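PDB 5J7O: major capsid protein from Faustovirus, which forms trimeric, double jelly-roll capsomers that probably tile an icosahedral protein shell enclosing the double-stranded DNA genome of this large virus. Local coordinates for residues Phe96-Ser101 / Ile399-Glu404; Tyr209-Val214 / Pro561-Ala566; Glu423-Glu428 / Asp608-Ala613; Trp442-Ile447 / Ala613-Phe618. All blocks are in the same frame, centred on the assembly; numbering follows the deposited sequence.

Interaction 1. Residues Phe96-Ser101 / Ile399-Glu404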
loop_
_atom_site.group_PDB
_atom_site.type_symbol
_atom_site.label_atom_id
_atom_site.label_comp_id
_atom_site.label_asym_id
_atom_site.label_seq_id
_atom_site.Cartn_x
_atom_site.Cartn_y
_atom_site.Cartn_z
ATOM N N PHE B 96 23.828 16.096 -30.223
ATOM C CA PHE B 96 22.722 15.431 -30.898
ATOM C C PHE B 96 21.561 16.397 -31.101
ATOM O O PHE B 96 21.316 16.855 -32.221
ATOM C CB PHE B 96 22.273 14.206 -30.098
ATOM C CG PHE B 96 21.343 13.294 -30.845
ATOM C CD1 PHE B 96 21.277 13.322 -32.229
ATOM C CD2 PHE B 96 20.529 12.407 -30.159
ATOM C CE1 PHE B 96 20.418 12.481 -32.912
ATOM C CE2 PHE B 96 19.668 11.565 -30.837
ATOM C CZ PHE B 96 19.612 11.602 -32.216
ATOM N N GLY B 97 20.843 16.715 -30.023
ATOM C CA GLY B 97 19.707 17.605 -30.121
ATOM C C GLY B 97 20.070 19.059 -29.871
ATOM O O GLY B 97 21.198 19.396 -29.516
ATOM N N ASP B 98 19.081 19.931 -30.081
ATOM C CA ASP B 98 19.243 21.331 -29.709
ATOM C C ASP B 98 19.308 21.492 -28.197
ATOM O O ASP B 98 19.944 22.427 -27.697
ATOM C CB ASP B 98 18.096 22.164 -30.283
ATOM C CG ASP B 98 17.982 22.039 -31.789
ATOM O OD1 ASP B 98 19.024 22.115 -32.473
ATOM O OD2 ASP B 98 16.852 21.859 -32.289
ATOM N N PHE B 99 18.653 20.596 -27.463
ATOM C CA PHE B 99 18.666 20.585 -26.010
ATOM C C PHE B 99 18.837 19.146 -25.547
ATOM O O PHE B 99 18.538 18.201 -26.282
ATOM C CB PHE B 99 17.371 21.175 -25.421
ATOM C CG PHE B 99 17.071 22.578 -25.874
ATOM C CD1 PHE B 99 16.502 22.816 -27.114
ATOM C CD2 PHE B 99 17.333 23.657 -25.046
ATOM C CE1 PHE B 99 16.222 24.105 -27.530
ATOM C CE2 PHE B 99 17.055 24.947 -25.454
ATOM C CZ PHE B 99 16.501 25.171 -26.699
ATOM N N PHE B 100 19.326 18.976 -24.321
ATOM C CA PHE B 100 19.330 17.668 -23.683
ATOM C C PHE B 100 18.660 17.768 -22.321
ATOM O O PHE B 100 18.735 18.798 -21.646
ATOM C CB PHE B 100 20.749 17.067 -23.560
ATOM C CG PHE B 100 21.767 17.984 -22.938
ATOM C CD1 PHE B 100 22.502 18.859 -23.723
ATOM C CD2 PHE B 100 22.022 17.937 -21.577
ATOM C CE1 PHE B 100 23.452 19.689 -23.157
ATOM C CE2 PHE B 100 22.971 18.766 -21.005
ATOM C CZ PHE B 100 23.686 19.642 -21.796
ATOM N N SER B 101 17.985 16.685 -21.933
ATOM C CA SER B 101 17.104 16.713 -20.772
ATOM C C SER B 101 17.416 15.589 -19.792
ATOM O O SER B 101 18.538 15.494 -19.283
ATOM C CB SER B 101 15.644 16.635 -21.224
ATOM O OG SER B 101 14.758 16.944 -20.162
ATOM N N ILE B 399 16.222 16.889 -27.261
ATOM C CA ILE B 399 15.056 17.636 -27.719
ATOM C C ILE B 399 15.429 18.417 -28.972
ATOM O O ILE B 399 16.471 19.082 -29.012
ATOM C CB ILE B 399 14.533 18.573 -26.618
ATOM C CG1 ILE B 399 14.026 17.757 -25.426
ATOM C CG2 ILE B 399 13.440 19.483 -27.155
ATOM C CD1 ILE B 399 13.428 18.596 -24.319
ATOM N N PHE B 400 14.578 18.335 -29.991
ATOM C CA PHE B 400 14.770 19.038 -31.251
ATOM C C PHE B 400 13.651 20.052 -31.436
ATOM O O PHE B 400 12.483 19.754 -31.168
ATOM C CB PHE B 400 14.793 18.060 -32.432
ATOM C CG PHE B 400 15.863 17.009 -32.331
ATOM C CD1 PHE B 400 15.665 15.870 -31.566
ATOM C CD2 PHE B 400 17.063 17.156 -33.005
ATOM C CE1 PHE B 400 16.646 14.902 -31.470
ATOM C CE2 PHE B 400 18.049 16.190 -32.915
ATOM C CZ PHE B 400 17.840 15.062 -32.147
ATOM N N VAL B 401 14.011 21.255 -31.888
ATOM C CA VAL B 401 13.057 22.331 -32.125
ATOM C C VAL B 401 13.368 22.969 -33.473
ATOM O O VAL B 401 14.427 22.746 -34.063
ATOM C CB VAL B 401 13.078 23.396 -31.007
ATOM C CG1 VAL B 401 12.663 22.784 -29.674
ATOM C CG2 VAL B 401 14.457 24.030 -30.905
ATOM N N THR B 402 12.425 23.774 -33.958
ATOM C CA THR B 402 12.585 24.412 -35.255
ATOM C C THR B 402 13.726 25.428 -35.212
ATOM O O THR B 402 14.011 26.013 -34.163
ATOM C CB THR B 402 11.292 25.107 -35.678
ATOM O OG1 THR B 402 11.001 26.178 -34.772
ATOM C CG2 THR B 402 10.135 24.121 -35.681
ATOM N N PRO B 403 14.402 25.649 -36.344
ATOM C CA PRO B 403 15.506 26.623 -36.355
ATOM C C PRO B 403 15.069 28.041 -36.033
ATOM O O PRO B 403 15.838 28.787 -35.415
ATOM C CB PRO B 403 16.053 26.514 -37.786
ATOM C CG PRO B 403 15.620 25.164 -38.259
ATOM C CD PRO B 403 14.286 24.926 -37.622
ATOM N N GLU B 404 13.858 28.437 -36.431
ATOM C CA GLU B 404 13.405 29.802 -36.185
ATOM C C GLU B 404 13.218 30.061 -34.695
ATOM O O GLU B 404 13.664 31.090 -34.173
ATOM C CB GLU B 404 12.104 30.072 -36.944
ATOM C CG GLU B 404 12.225 29.991 -38.459
ATOM C CD GLU B 404 12.119 28.572 -38.985
ATOM O OE1 GLU B 404 12.096 28.397 -40.222
ATOM O OE2 GLU B 404 12.055 27.632 -38.166
#

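Interaction 2. Residues Tyr209-Val214 / Pro561-Ala566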
loop_
_atom_site.group_PDB
_atom_site.type_symbol
_atom_site.label_atom_id
_atom_site.label_comp_id
_atom_site.label_asym_id
_atom_site.label_seq_id
_atom_site.Cartn_x
_atom_site.Cartn_y
_atom_site.Cartn_z
ATOM N N TYR B 209 16.050 11.665 -1.728
ATOM C CA TYR B 209 15.039 11.635 -2.780
ATOM C C TYR B 209 14.176 10.385 -2.671
ATOM O O TYR B 209 12.955 10.446 -2.866
ATOM C CB TYR B 209 15.711 11.708 -4.152
ATOM C CG TYR B 209 14.750 11.795 -5.317
ATOM C CD1 TYR B 209 14.158 10.654 -5.845
ATOM C CD2 TYR B 209 14.445 13.019 -5.899
ATOM C CE1 TYR B 209 13.282 10.729 -6.908
ATOM C CE2 TYR B 209 13.571 13.104 -6.966
ATOM C CZ TYR B 209 12.993 11.956 -7.466
ATOM O OH TYR B 209 12.123 12.034 -8.528
ATOM N N ASN B 210 14.795 9.240 -2.372
ATOM C CA ASN B 210 14.038 8.003 -2.207
ATOM C C ASN B 210 12.992 8.131 -1.107
ATOM O O ASN B 210 11.924 7.515 -1.188
ATOM C CB ASN B 210 15.001 6.851 -1.906
ATOM C CG ASN B 210 14.287 5.536 -1.654
ATOM O OD1 ASN B 210 13.723 4.936 -2.568
ATOM N ND2 ASN B 210 14.328 5.072 -0.410
ATOM N N LYS B 211 13.271 8.943 -0.084
ATOM C CA LYS B 211 12.358 9.057 1.045
ATOM C C LYS B 211 11.274 10.107 0.818
ATOM O O LYS B 211 10.159 9.952 1.327
ATOM C CB LYS B 211 13.138 9.393 2.320
ATOM C CG LYS B 211 14.168 8.346 2.745
ATOM C CD LYS B 211 15.068 8.882 3.854
ATOM C CE LYS B 211 16.340 8.057 4.005
ATOM N NZ LYS B 211 16.074 6.668 4.475
ATOM N N PHE B 212 11.565 11.163 0.055
ATOM C CA PHE B 212 10.699 12.333 0.020
ATOM C C PHE B 212 9.993 12.576 -1.307
ATOM O O PHE B 212 9.051 13.373 -1.338
ATOM C CB PHE B 212 11.496 13.598 0.375
ATOM C CG PHE B 212 11.755 13.761 1.843
ATOM C CD1 PHE B 212 10.752 14.193 2.695
ATOM C CD2 PHE B 212 13.008 13.497 2.368
ATOM C CE1 PHE B 212 10.993 14.349 4.047
ATOM C CE2 PHE B 212 13.255 13.651 3.718
ATOM C CZ PHE B 212 12.246 14.077 4.559
ATOM N N HIS B 213 10.413 11.939 -2.403
ATOM C CA HIS B 213 9.892 12.352 -3.702
ATOM C C HIS B 213 9.497 11.171 -4.578
ATOM O O HIS B 213 9.500 11.283 -5.809
ATOM C CB HIS B 213 10.905 13.232 -4.434
ATOM C CG HIS B 213 11.348 14.422 -3.644
ATOM N ND1 HIS B 213 10.477 15.412 -3.242
ATOM C CD2 HIS B 213 12.566 14.778 -3.172
ATOM C CE1 HIS B 213 11.141 16.328 -2.559
ATOM N NE2 HIS B 213 12.410 15.967 -2.502
ATOM N N VAL B 214 9.148 10.039 -3.977
ATOM C CA VAL B 214 8.656 8.902 -4.749
ATOM C C VAL B 214 7.282 8.507 -4.221
ATOM O O VAL B 214 7.183 7.642 -3.338
ATOM C CB VAL B 214 9.631 7.715 -4.702
ATOM C CG1 VAL B 214 9.191 6.643 -5.686
ATOM C CG2 VAL B 214 11.051 8.171 -5.005
ATOM N N PRO B 561 7.780 10.927 4.656
ATOM C CA PRO B 561 8.818 9.894 4.727
ATOM C C PRO B 561 8.468 8.785 5.705
ATOM O O PRO B 561 7.987 9.028 6.816
ATOM C CB PRO B 561 10.050 10.675 5.197
ATOM C CG PRO B 561 9.477 11.776 6.029
ATOM C CD PRO B 561 8.154 12.142 5.402
ATOM N N GLN B 562 8.723 7.547 5.277
ATOM C CA GLN B 562 8.570 6.408 6.174
ATOM C C GLN B 562 9.698 6.365 7.198
ATOM O O GLN B 562 9.473 6.022 8.366
ATOM C CB GLN B 562 8.528 5.109 5.368
ATOM C CG GLN B 562 7.842 3.953 6.076
ATOM C CD GLN B 562 6.332 4.093 6.086
ATOM O OE1 GLN B 562 5.767 4.907 5.354
ATOM N NE2 GLN B 562 5.670 3.299 6.919
ATOM N N ASP B 563 10.914 6.715 6.777
ATOM C CA ASP B 563 12.064 6.747 7.671
ATOM C C ASP B 563 11.811 7.719 8.816
ATOM O O ASP B 563 11.554 8.906 8.591
ATOM C CB ASP B 563 13.316 7.149 6.888
ATOM C CG ASP B 563 14.605 6.904 7.659
ATOM O OD1 ASP B 563 14.577 6.892 8.908
ATOM O OD2 ASP B 563 15.657 6.728 7.009
ATOM N N LYS B 564 11.891 7.213 10.049
ATOM C CA LYS B 564 11.596 8.027 11.222
ATOM C C LYS B 564 12.650 9.092 11.496
ATOM O O LYS B 564 12.398 9.990 12.306
ATOM C CB LYS B 564 11.436 7.139 12.457
ATOM C CG LYS B 564 10.003 6.716 12.736
ATOM C CD LYS B 564 9.877 6.106 14.122
ATOM C CE LYS B 564 8.422 5.971 14.538
ATOM N NZ LYS B 564 8.296 5.510 15.949
ATOM N N GLY B 565 13.813 9.018 10.857
ATOM C CA GLY B 565 14.864 9.996 11.041
ATOM C C GLY B 565 15.021 10.990 9.916
ATOM O O GLY B 565 16.017 11.723 9.893
ATOM N N ALA B 566 14.076 11.045 8.981
ATOM C CA ALA B 566 14.158 11.947 7.840
ATOM C C ALA B 566 13.401 13.231 8.159
ATOM O O ALA B 566 12.183 13.206 8.364
ATOM C CB ALA B 566 13.593 11.282 6.586
#

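Interaction 3. Residues Glu423-Glu428 / Asp608-Ala613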
loop_
_atom_site.group_PDB
_atom_site.type_symbol
_atom_site.label_atom_id
_atom_site.label_comp_id
_atom_site.label_asym_id
_atom_site.label_seq_id
_atom_site.Cartn_x
_atom_site.Cartn_y
_atom_site.Cartn_z
ATOM N N GLU B 423 25.729 19.692 0.222
ATOM C CA GLU B 423 25.714 18.681 1.268
ATOM C C GLU B 423 26.837 18.915 2.270
ATOM O O GLU B 423 27.936 19.341 1.901
ATOM C CB GLU B 423 25.840 17.281 0.649
ATOM C CG GLU B 423 26.401 16.207 1.570
ATOM C CD GLU B 423 26.559 14.870 0.872
ATOM O OE1 GLU B 423 25.751 14.572 -0.034
ATOM O OE2 GLU B 423 27.494 14.119 1.224
ATOM N N GLN B 424 26.546 18.643 3.544
ATOM C CA GLN B 424 27.542 18.635 4.605
ATOM C C GLN B 424 27.236 17.496 5.566
ATOM O O GLN B 424 26.082 17.294 5.955
ATOM C CB GLN B 424 27.578 19.961 5.373
ATOM C CG GLN B 424 28.241 19.862 6.742
ATOM C CD GLN B 424 28.367 21.201 7.439
ATOM O OE1 GLN B 424 28.887 22.162 6.872
ATOM N NE2 GLN B 424 27.890 21.272 8.677
ATOM N N VAL B 425 28.275 16.756 5.945
ATOM C CA VAL B 425 28.161 15.650 6.888
ATOM C C VAL B 425 29.111 15.921 8.046
ATOM O O VAL B 425 30.334 15.959 7.857
ATOM C CB VAL B 425 28.473 14.299 6.228
ATOM C CG1 VAL B 425 28.314 13.175 7.234
ATOM C CG2 VAL B 425 27.568 14.080 5.030
ATOM N N GLN B 426 28.550 16.105 9.237
ATOM C CA GLN B 426 29.313 16.377 10.448
ATOM C C GLN B 426 29.172 15.192 11.392
ATOM O O GLN B 426 28.065 14.889 11.850
ATOM C CB GLN B 426 28.824 17.659 11.123
ATOM C CG GLN B 426 29.497 17.960 12.455
ATOM C CD GLN B 426 30.870 18.578 12.288
ATOM O OE1 GLN B 426 30.999 19.717 11.838
ATOM N NE2 GLN B 426 31.905 17.829 12.647
ATOM N N ARG B 427 30.284 14.521 11.678
ATOM C CA ARG B 427 30.267 13.437 12.646
ATOM C C ARG B 427 30.172 13.999 14.056
ATOM O O ARG B 427 30.868 14.957 14.408
ATOM C CB ARG B 427 31.511 12.559 12.522
ATOM C CG ARG B 427 31.618 11.553 13.653
ATOM C CD ARG B 427 32.156 10.227 13.184
ATOM N NE ARG B 427 31.361 9.639 12.114
ATOM C CZ ARG B 427 31.551 8.412 11.641
ATOM N NH1 ARG B 427 32.505 7.645 12.153
ATOM N NH2 ARG B 427 30.787 7.950 10.661
ATOM N N GLU B 428 29.306 13.395 14.863
ATOM C CA GLU B 428 29.012 13.888 16.198
ATOM C C GLU B 428 29.121 12.768 17.220
ATOM O O GLU B 428 28.736 11.625 16.953
ATOM C CB GLU B 428 27.606 14.496 16.262
ATOM C CG GLU B 428 27.456 15.819 15.535
ATOM C CD GLU B 428 27.963 16.993 16.350
ATOM O OE1 GLU B 428 28.534 16.767 17.437
ATOM O OE2 GLU B 428 27.782 18.146 15.905
ATOM N N ASP B 608 26.422 10.784 12.251
ATOM C CA ASP B 608 26.757 11.778 11.240
ATOM C C ASP B 608 25.540 12.659 10.993
ATOM O O ASP B 608 24.495 12.167 10.555
ATOM C CB ASP B 608 27.204 11.108 9.940
ATOM C CG ASP B 608 28.477 10.301 10.107
ATOM O OD1 ASP B 608 29.346 10.715 10.900
ATOM O OD2 ASP B 608 28.608 9.252 9.441
ATOM N N LEU B 609 25.675 13.953 11.273
ATOM C CA LEU B 609 24.601 14.906 10.996
ATOM C C LEU B 609 24.659 15.261 9.517
ATOM O O LEU B 609 25.516 16.034 9.081
ATOM C CB LEU B 609 24.726 16.147 11.870
ATOM C CG LEU B 609 23.477 17.032 11.827
ATOM C CD1 LEU B 609 22.313 16.347 12.531
ATOM C CD2 LEU B 609 23.743 18.404 12.422
ATOM N N ILE B 610 23.742 14.695 8.741
ATOM C CA ILE B 610 23.714 14.860 7.294
ATOM C C ILE B 610 22.753 15.991 6.958
ATOM O O ILE B 610 21.571 15.944 7.323
ATOM C CB ILE B 610 23.305 13.557 6.593
ATOM C CG1 ILE B 610 24.241 12.420 7.011
ATOM C CG2 ILE B 610 23.309 13.737 5.085
ATOM C CD1 ILE B 610 23.796 11.057 6.539
ATOM N N SER B 611 23.257 17.010 6.263
ATOM C CA SER B 611 22.465 18.171 5.867
ATOM C C SER B 611 22.690 18.423 4.383
ATOM O O SER B 611 23.801 18.772 3.970
ATOM C CB SER B 611 22.839 19.401 6.693
ATOM O OG SER B 611 22.304 20.583 6.121
ATOM N N ILE B 612 21.639 18.250 3.587
ATOM C CA ILE B 612 21.702 18.394 2.137
ATOM C C ILE B 612 20.662 19.428 1.734
ATOM O O ILE B 612 19.456 19.149 1.761
ATOM C CB ILE B 612 21.460 17.063 1.416
ATOM C CG1 ILE B 612 22.500 16.031 1.854
ATOM C CG2 ILE B 612 21.495 17.259 -0.092
ATOM C CD1 ILE B 612 22.251 14.657 1.304
ATOM N N ALA B 613 21.121 20.614 1.356
ATOM C CA ALA B 613 20.232 21.701 0.979
ATOM C C ALA B 613 20.085 21.778 -0.534
ATOM O O ALA B 613 21.004 21.450 -1.288
ATOM C CB ALA B 613 20.747 23.037 1.511
#

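Interaction 4. Residues Trp442-Ile447 / Ala613-Phe618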
loop_
_atom_site.group_PDB
_atom_site.type_symbol
_atom_site.label_atom_id
_atom_site.label_comp_id
_atom_site.label_asym_id
_atom_site.label_seq_id
_atom_site.Cartn_x
_atom_site.Cartn_y
_atom_site.Cartn_z
ATOM N N TRP B 442 24.298 30.000 -1.232
ATOM C CA TRP B 442 23.286 30.563 -2.114
ATOM C C TRP B 442 21.924 30.451 -1.457
ATOM O O TRP B 442 21.781 29.810 -0.411
ATOM C CB TRP B 442 23.320 29.821 -3.462
ATOM C CG TRP B 442 24.651 29.934 -4.138
ATOM C CD1 TRP B 442 25.499 31.002 -4.101
ATOM C CD2 TRP B 442 25.303 28.932 -4.928
ATOM N NE1 TRP B 442 26.631 30.734 -4.828
ATOM C CE2 TRP B 442 26.537 29.469 -5.346
ATOM C CE3 TRP B 442 24.961 27.637 -5.328
ATOM C CZ2 TRP B 442 27.430 28.757 -6.143
ATOM C CZ3 TRP B 442 25.849 26.931 -6.119
ATOM C CH2 TRP B 442 27.069 27.491 -6.518
ATOM N N PRO B 443 20.895 31.093 -2.023
ATOM C CA PRO B 443 19.553 30.977 -1.435
ATOM C C PRO B 443 19.118 29.524 -1.333
ATOM O O PRO B 443 19.280 28.743 -2.271
ATOM C CB PRO B 443 18.671 31.763 -2.407
ATOM C CG PRO B 443 19.581 32.747 -3.010
ATOM C CD PRO B 443 20.903 32.054 -3.142
ATOM N N VAL B 444 18.562 29.167 -0.179
ATOM C CA VAL B 444 18.185 27.792 0.128
ATOM C C VAL B 444 16.667 27.687 0.122
ATOM O O VAL B 444 15.981 28.450 0.813
ATOM C CB VAL B 444 18.759 27.339 1.480
ATOM C CG1 VAL B 444 18.315 25.919 1.792
ATOM C CG2 VAL B 444 20.277 27.443 1.471
ATOM N N GLU B 445 16.146 26.738 -0.659
ATOM C CA GLU B 445 14.716 26.449 -0.643
ATOM C C GLU B 445 14.345 25.578 0.551
ATOM O O GLU B 445 13.410 25.892 1.295
ATOM C CB GLU B 445 14.300 25.763 -1.944
ATOM C CG GLU B 445 14.231 26.670 -3.154
ATOM C CD GLU B 445 13.666 25.959 -4.368
ATOM O OE1 GLU B 445 14.209 24.897 -4.743
ATOM O OE2 GLU B 445 12.670 26.451 -4.938
ATOM N N PHE B 446 15.065 24.475 0.740
ATOM C CA PHE B 446 14.814 23.570 1.854
ATOM C C PHE B 446 16.059 22.722 2.081
ATOM O O PHE B 446 17.015 22.764 1.303
ATOM C CB PHE B 446 13.580 22.696 1.606
ATOM C CG PHE B 446 13.472 22.178 0.201
ATOM C CD1 PHE B 446 12.729 22.862 -0.748
ATOM C CD2 PHE B 446 14.103 21.003 -0.171
ATOM C CE1 PHE B 446 12.625 22.389 -2.041
ATOM C CE2 PHE B 446 14.000 20.523 -1.463
ATOM C CZ PHE B 446 13.259 21.218 -2.399
ATOM N N ILE B 447 16.035 21.954 3.169
ATOM C CA ILE B 447 17.184 21.165 3.605
ATOM C C ILE B 447 16.698 19.803 4.082
ATOM O O ILE B 447 15.822 19.721 4.949
ATOM C CB ILE B 447 17.969 21.869 4.733
ATOM C CG1 ILE B 447 18.481 23.236 4.273
ATOM C CG2 ILE B 447 19.122 20.997 5.210
ATOM C CD1 ILE B 447 19.197 24.020 5.354
ATOM N N ALA B 613 21.121 20.614 1.356
ATOM C CA ALA B 613 20.232 21.701 0.979
ATOM C C ALA B 613 20.085 21.778 -0.534
ATOM O O ALA B 613 21.004 21.450 -1.288
ATOM C CB ALA B 613 20.747 23.037 1.511
ATOM N N LYS B 614 18.907 22.216 -0.969
ATOM C CA LYS B 614 18.634 22.503 -2.371
ATOM C C LYS B 614 18.681 24.014 -2.554
ATOM O O LYS B 614 17.796 24.732 -2.074
ATOM C CB LYS B 614 17.283 21.932 -2.796
ATOM C CG LYS B 614 17.240 20.414 -2.823
ATOM C CD LYS B 614 18.214 19.859 -3.846
ATOM C CE LYS B 614 17.837 20.286 -5.252
ATOM N NZ LYS B 614 16.465 19.838 -5.615
ATOM N N CYS B 615 19.712 24.494 -3.238
ATOM C CA CYS B 615 19.937 25.920 -3.409
ATOM C C CYS B 615 19.513 26.375 -4.799
ATOM O O CYS B 615 19.309 25.571 -5.711
ATOM C CB CYS B 615 21.409 26.267 -3.169
ATOM S SG CYS B 615 22.011 25.841 -1.518
ATOM N N ILE B 616 19.376 27.690 -4.946
ATOM C CA ILE B 616 19.010 28.322 -6.208
ATOM C C ILE B 616 20.249 28.984 -6.789
ATOM O O ILE B 616 20.942 29.738 -6.093
ATOM C CB ILE B 616 17.881 29.352 -6.022
ATOM C CG1 ILE B 616 16.558 28.652 -5.711
ATOM C CG2 ILE B 616 17.746 30.227 -7.260
ATOM C CD1 ILE B 616 15.392 29.605 -5.549
ATOM N N ASN B 617 20.531 28.700 -8.056
ATOM C CA ASN B 617 21.564 29.410 -8.794
ATOM C C ASN B 617 21.014 29.717 -10.182
ATOM O O ASN B 617 19.817 29.566 -10.446
ATOM C CB ASN B 617 22.869 28.605 -8.834
ATOM C CG ASN B 617 24.087 29.484 -9.061
ATOM O OD1 ASN B 617 24.018 30.488 -9.771
ATOM N ND2 ASN B 617 25.205 29.116 -8.453
ATOM N N PHE B 618 21.896 30.151 -11.079
ATOM C CA PHE B 618 21.491 30.630 -12.391
ATOM C C PHE B 618 22.475 30.117 -13.432
ATOM O O PHE B 618 23.573 29.661 -13.106
ATOM C CB PHE B 618 21.412 32.163 -12.416
ATOM C CG PHE B 618 20.791 32.753 -11.179
ATOM C CD1 PHE B 618 19.427 32.971 -11.109
ATOM C CD2 PHE B 618 21.570 33.074 -10.079
ATOM C CE1 PHE B 618 18.850 33.503 -9.972
ATOM C CE2 PHE B 618 20.998 33.602 -8.937
ATOM C CZ PHE B 618 19.636 33.819 -8.885
#

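Interaction 1. Residues Phe96-Ser101 / Ile399-Glu404
Phe99 and Ile399 pair as antiparallel, hydrogen-bonded neighbours: Ile399 N donates to Phe99 O at 2.8 Å, and Phe99 N returns a bond to Ile399 O at 3.1 Å. Their side chains lie on the same face of the sheet, CB against CB at 4.0 Å. Asp98 faces Ile399 as well, and this extra residue makes a classic beta bulge. Its carboxylate does the work of a strand carbonyl: OD2 takes the backbone hydrogen of Val401 N at 2.9 Å, almost straight at 175°, through the anti lone pair. A short acid suits this place: chi1 of -57° sets CG beside the backbone N, and the carboxylate turns OD2 toward Val401 N. Val401 CG2 rests at the edge of the Phe99 ring, 3.8 Å from CE1. Beyond the bulge, the Phe400 ring sends its CZ over the centre of the Phe96 ring, in a T-shaped pair with planes at 85°. Gly97 CA lies over a face of the Phe400 ring, 3.9 Å from its centroid; glycine, with no side chain, lets the chain run close to Ile399 O. Further out, Asn398 OD1 holds Gly97 N, while Ile59 of the second subunit packs on Phe99. Thr402 stands at the N-cap of helix 403-412, its OG1 making a weak hydrogen bond to Ile405 N. This is a bulged antiparallel pairing of strands 99-109 and 389-401 in a double jelly-roll protein.

Interaction 2. Residues Tyr209-Val214 / Pro561-Ala566
Lys211 and Asp563 meet obliquely, the ammonium of one reaching the carboxylate of the other in a salt bridge of 2.6 Å between NZ and OD2. The lysine chain runs extended as far as CE and then bends at chi4 (-66°), which places NZ on the anti lone pair of OD2. Length is what lysine offers here: its CD still passes 3.9 Å from Ala566 CB before the charge is delivered. Both ends of the pair are buried and have further partners, His469 O for NZ and Leu471 N for OD2. The other carboxylate oxygen, OD1, closes an Asx turn by accepting from Gly565 N, which comes from above the carboxylate plane; together with the bonds to OD2 this limits rotation of the carboxylate. Beside the ion pair, the Phe212 ring slants across Pro561, whose CB lies over one face toward the rim, while Pro561 CG approaches Phe212 CE1 to 3.6 Å. Ala566 CB, small enough to fit close, sits 3.7 Å from Phe212 CZ. The last turn of helix 203-212 is thereby packed on the loop leading to strand 567-570; Pro550 of helix 542-552 touches both Phe212 and Pro561, and the rings of Tyr448 and Phe568 also meet Phe212.

Interaction 3. Residues Glu423-Glu428 / Asp608-Ala613
Arg427 and Asp608 join two neighbouring strands through a side-on, two-pronged salt bridge. From its root the arginine already borders the acid, CB lying 3.3 Å from Asp608 OD1. CG and CD keep close to the same oxygen, and chi3 of -57° turns NE back toward it. NE then donates to OD1 at 2.6 Å, and at the tip NH2 reaches OD2 at 2.8 Å. Both oxygens use their syn lone pairs, and the guanidinium and carboxylate planes are only 16° apart, a match that arginine's flat, multiply donating end suits well. The bridge lies toward the end of strand 415-428, an outermost strand, within this chain, of a four-stranded antiparallel sheet consistent with one wall of a jelly roll, where it runs beside strand 607-620. Between these strands Gln424 pairs with Ser611, and Gln426 with Leu609, each by two backbone hydrogen bonds. On the face that carries the salt bridge, Val425 CG1 lies 3.6 Å from Asp608 CB, valine's methyl packing on the acid's apolar carbon. Glu423 and Ile612 lie side by side, with Glu423 CB 3.8 Å from Ile612 CG1. Thr202 binds Glu423 OE1, and Leu204 of helix 203-212 touches Glu423, Val425, Ile610 and Ile612.

Interaction 4. Residues Trp442-Ile447 / Ala613-Phe618
An antiparallel pairing within a four-stranded sheet brings Val444 opposite Cys615 and Ile447 opposite Ala613, all four side chains on one face. Val444 CG2 touches Cys615 SG at 3.8 Å, and its CG1 shares Ala613 CB with Ile447, whose CG1 comes to 3.6 Å. Alanine's single methyl lets both Val444 and Ile447 pack on it. Three backbone hydrogen bonds join the two strands: Ile616 N to Pro443 O, Glu445 N to Lys614 O and Lys614 N to Phe446 O. At Glu445 the chain turns a corner, a break in strand 444-453 where it runs beside strand 607-620 in a sheet consistent with one wall of a jelly roll. Past the corner Phe446 lies alongside Lys614, pointing the same way; the lysine's apolar stem meets the ring, with CG 3.5 Å from Phe446 CE2. Glu445 crosses Ile616 at about a right angle, its CG 4.0 Å from Ile616 CD1, while its carboxylate forms a salt bridge with Arg419. Asn617 ND2 sits 3.0 Å above the Trp442 indole plane, offset toward the rim and 3.1 Å from CH2, its amide plane turned 70° from the ring. Ala15 and Ile19 of the third subunit pack on Pro443 and Ile616, respectively.

How the interactions relate
Interactions 3 and 4 are neighbouring strand pairings of one sheet: strand 607-620 pairs with 415-428 on one side and with 444-453 on the other, and Ala613 belongs to both contacts. They touch where Ser611 OG meets Ile447 CG2 at 3.3 Å. Interaction 2 lies close by, its nearest atoms about 7 Å from interaction 3 and about 5 Å from interaction 4. Helix 203-212 links it to interaction 3, carrying Lys211 and Phe212 as well as Leu204. Interaction 1 belongs to another sheet, its centre about 39 Å from that of interaction 3, although helix 403-412 leads on to strand 415-428. Interactions 1 and 2 both meet the second subunit, and interactions 2 and 4 the third.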